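Long-range contact in lombricine kinase (Urechis caupo, PDB 3JPZ), which probably catalyses the reversible transfer of a phosphoryl group between ATP and the guanidino compound lombricine: residues 276-281 / 331-336. Sequence-based numbering, arbitrary orientation.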
ATOM      1  N   THR A 276       8.698   9.078  25.445  1.00 13.04           N
ATOM      2  CA  THR A 276       8.901  10.471  25.031  1.00 12.45           C
ATOM      3  C   THR A 276       8.747  10.657  23.539  1.00 21.08           C
ATOM      4  O   THR A 276       8.546  11.781  23.070  1.00 14.31           O
ATOM      5  CB  THR A 276      10.311  10.964  25.321  1.00 12.21           C
ATOM      6  OG1 THR A 276      11.266  10.120  24.652  1.00 12.50           O
ATOM      7  CG2 THR A 276      10.584  11.028  26.828  1.00 13.20           C
ATOM      8  N   GLY A 277       8.885   9.568  22.784  1.00 20.74           N
ATOM      9  CA  GLY A 277       9.006   9.678  21.343  1.00 22.24           C
ATOM     10  C   GLY A 277       9.932  10.832  21.009  1.00 17.22           C
ATOM     11  O   GLY A 277       9.787  11.486  19.985  1.00 15.66           O
ATOM     12  N   LEU A 278      10.903  11.083  21.879  1.00 11.23           N
ATOM     13  CA  LEU A 278      11.729  12.277  21.750  1.00 11.35           C
ATOM     14  C   LEU A 278      12.999  12.031  20.952  1.00 10.99           C
ATOM     15  O   LEU A 278      13.806  11.166  21.292  1.00 10.71           O
ATOM     16  CB  LEU A 278      12.138  12.816  23.114  1.00 12.99           C
ATOM     17  CG  LEU A 278      12.862  14.160  22.977  1.00 12.10           C
ATOM     18  CD1 LEU A 278      12.028  15.272  23.584  1.00 12.99           C
ATOM     19  CD2 LEU A 278      14.228  14.124  23.610  1.00 17.55           C
ATOM     20  N   ARG A 279      13.188  12.834  19.911  1.00 13.50           N
ATOM     21  CA  ARG A 279      14.420  12.809  19.146  1.00 18.85           C
ATOM     22  C   ARG A 279      15.084  14.164  19.272  1.00 14.32           C
ATOM     23  O   ARG A 279      14.709  15.116  18.592  1.00 11.07           O
ATOM     24  CB  ARG A 279      14.157  12.500  17.677  1.00 13.58           C
ATOM     25  CG  ARG A 279      15.420  12.165  16.919  1.00 10.12           C
ATOM     26  CD  ARG A 279      15.202  12.080  15.421  1.00 13.78           C
ATOM     27  NE  ARG A 279      16.383  11.535  14.753  1.00 22.99           N
ATOM     28  CZ  ARG A 279      17.400  12.264  14.300  1.00 11.12           C
ATOM     29  NH1 ARG A 279      17.392  13.581  14.425  1.00 21.84           N
ATOM     30  NH2 ARG A 279      18.429  11.672  13.708  1.00 14.26           N
ATOM     31  N   ALA A 280      16.043  14.236  20.185  1.00 11.10           N
ATOM     32  CA  ALA A 280      16.879  15.408  20.371  1.00 10.90           C
ATOM     33  C   ALA A 280      18.156  15.176  19.586  1.00 11.17           C
ATOM     34  O   ALA A 280      18.823  14.145  19.737  1.00 11.28           O
ATOM     35  CB  ALA A 280      17.183  15.611  21.850  1.00 13.82           C
ATOM     36  N   SER A 281      18.494  16.134  18.738  0.80 10.82           N
ATOM     37  CA  SER A 281      19.643  15.991  17.862  0.80 12.66           C
ATOM     38  C   SER A 281      20.407  17.296  17.764  0.80 12.92           C
ATOM     39  O   SER A 281      19.864  18.371  18.032  0.80 10.61           O
ATOM     40  CB  SER A 281      19.189  15.557  16.467  0.80 10.93           C
ATOM     41  OG  SER A 281      18.282  16.498  15.923  0.80 11.10           O
ATOM     42  N   LYS A 331      13.829   7.259  30.188  1.00 18.43           N
ATOM     43  CA  LYS A 331      14.259   8.584  30.613  1.00 19.12           C
ATOM     44  C   LYS A 331      13.195   9.587  30.202  1.00 21.60           C
ATOM     45  O   LYS A 331      12.480   9.370  29.228  1.00 17.74           O
ATOM     46  CB  LYS A 331      15.602   8.941  29.964  1.00 13.04           C
ATOM     47  CG  LYS A 331      16.713   7.969  30.318  1.00 13.69           C
ATOM     48  CD  LYS A 331      18.032   8.372  29.703  1.00 12.94           C
ATOM     49  CE  LYS A 331      19.108   7.323  29.989  1.00 14.12           C
ATOM     50  NZ  LYS A 331      19.574   7.361  31.398  1.00 23.80           N
ATOM     51  N   SER A 332      13.087  10.683  30.937  1.00 16.54           N
ATOM     52  CA  SER A 332      12.137  11.725  30.576  1.00 14.19           C
ATOM     53  C   SER A 332      12.679  12.553  29.411  1.00 14.08           C
ATOM     54  O   SER A 332      13.818  12.370  28.983  1.00 19.00           O
ATOM     55  CB  SER A 332      11.851  12.636  31.765  1.00 23.12           C
ATOM     56  OG  SER A 332      12.977  13.443  32.057  1.00 22.03           O
ATOM     57  N   GLU A 333      11.849  13.457  28.902  1.00 12.26           N
ATOM     58  CA  GLU A 333      12.214  14.314  27.776  1.00 12.04           C
ATOM     59  C   GLU A 333      13.399  15.190  28.152  1.00 14.89           C
ATOM     60  O   GLU A 333      14.353  15.330  27.391  1.00 12.18           O
ATOM     61  CB  GLU A 333      11.036  15.201  27.380  1.00 24.63           C
ATOM     62  CG  GLU A 333       9.850  14.452  26.813  1.00 15.84           C
ATOM     63  CD  GLU A 333       8.878  13.993  27.873  1.00 15.84           C
ATOM     64  OE1 GLU A 333       9.174  14.174  29.070  1.00 12.46           O
ATOM     65  OE2 GLU A 333       7.812  13.451  27.507  1.00 12.37           O
ATOM     66  N   ARG A 334      13.324  15.769  29.345  1.00 23.41           N
ATOM     67  CA  ARG A 334      14.388  16.611  29.857  1.00 14.40           C
ATOM     68  C   ARG A 334      15.664  15.790  30.002  1.00 14.11           C
ATOM     69  O   ARG A 334      16.735  16.246  29.641  1.00 13.37           O
ATOM     70  CB  ARG A 334      13.977  17.240  31.186  1.00 18.42           C
ATOM     71  CG  ARG A 334      14.977  18.230  31.756  1.00 23.94           C
ATOM     72  CD  ARG A 334      16.040  17.549  32.589  1.00 14.31           C
ATOM     73  NE  ARG A 334      15.444  16.794  33.683  1.00 37.59           N
ATOM     74  CZ  ARG A 334      16.125  16.129  34.611  1.00 35.27           C
ATOM     75  NH1 ARG A 334      17.451  16.117  34.600  1.00 28.54           N
ATOM     76  NH2 ARG A 334      15.470  15.472  35.555  1.00 37.48           N
ATOM     77  N   GLU A 335      15.541  14.567  30.499  1.00 13.62           N
ATOM     78  CA  GLU A 335      16.710  13.706  30.682  1.00 17.61           C
ATOM     79  C   GLU A 335      17.383  13.322  29.368  1.00 16.57           C
ATOM     80  O   GLU A 335      18.610  13.230  29.298  1.00 19.36           O
ATOM     81  CB  GLU A 335      16.339  12.442  31.458  1.00 12.55           C
ATOM     82  CG  GLU A 335      16.188  12.673  32.959  1.00 22.57           C
ATOM     83  CD  GLU A 335      15.857  11.403  33.727  1.00 25.69           C
ATOM     84  OE1 GLU A 335      15.052  10.584  33.231  1.00 29.86           O
ATOM     85  OE2 GLU A 335      16.399  11.228  34.837  1.00 27.49           O
ATOM     86  N   PHE A 336      16.589  13.095  28.329  1.00 17.59           N
ATOM     87  CA  PHE A 336      17.147  12.714  27.042  1.00 20.54           C
ATOM     88  C   PHE A 336      17.928  13.858  26.432  1.00 11.91           C
ATOM     89  O   PHE A 336      18.986  13.647  25.830  1.00 13.08           O
ATOM     90  CB  PHE A 336      16.051  12.258  26.082  1.00 19.59           C
ATOM     91  CG  PHE A 336      15.737  10.802  26.187  1.00 16.07           C
ATOM     92  CD1 PHE A 336      14.456  10.376  26.457  1.00 12.25           C
ATOM     93  CD2 PHE A 336      16.734   9.854  26.019  1.00 16.52           C
ATOM     94  CE1 PHE A 336      14.166   9.030  26.547  1.00 12.74           C
ATOM     95  CE2 PHE A 336      16.452   8.504  26.113  1.00 17.48           C
ATOM     96  CZ  PHE A 336      15.162   8.094  26.372  1.00 12.66           C
TER
HETATM   97  O   HOH W   1       7.840  14.082  24.491  1.00 14.26           O
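Where the N-terminus of helix 333-355 packs beside the turn that leads into strand 279-285 of the large antiparallel sheet, Thr276 and Leu278 meet Glu333 and Phe336. No direct hydrogen bond joins the two segments; the contact is made mostly by methyls of Thr276 and Leu278 against Glu333 and Phe336. Thr276 CG2, set anti to the carbonyl carbon, reaches the first turn of the helix, 3.4 Å from Glu333 N and 3.5 Å from Lys331 O, and also lies in the plane of the Phe336 ring at its edge. Thr276 OG1 is 3.6 Å from Phe336 CE1, yet it is hydrogen-bonded to Arg328 O. Leu278 divides its two methyls, CD1 lying 3.9 Å from Glu333 CB and CD2 3.6 Å from Phe336 CB, while Ile118 and Phe240 pack on the same side chain. Glu333 bends at chi2 (88°), which sets CD beside Thr276 CG2, 3.6 Å away; OE1 accepts from Asp97 N, and a water donates to Thr276 O at 2.8 Å and to Glu333 OE2. Behind the interface Ser332 and Glu335 form a capping box: Glu335 N donates to Ser332 OG, and Ser332 N donates to the anti lone pair of Glu335 OE1 at 165°. Lys331 CB covers one face of the Phe336 ring. Methyl contacts thus fit the helix start to the turn, while Thr276 OG1 and Glu333 OE1 find hydrogen-bond partners outside the two segments and a water links OE2 to Thr276 O; the adjoining strand carries Arg279 and Ser281, which contact ADP when it is bound, though the nucleotide is absent here.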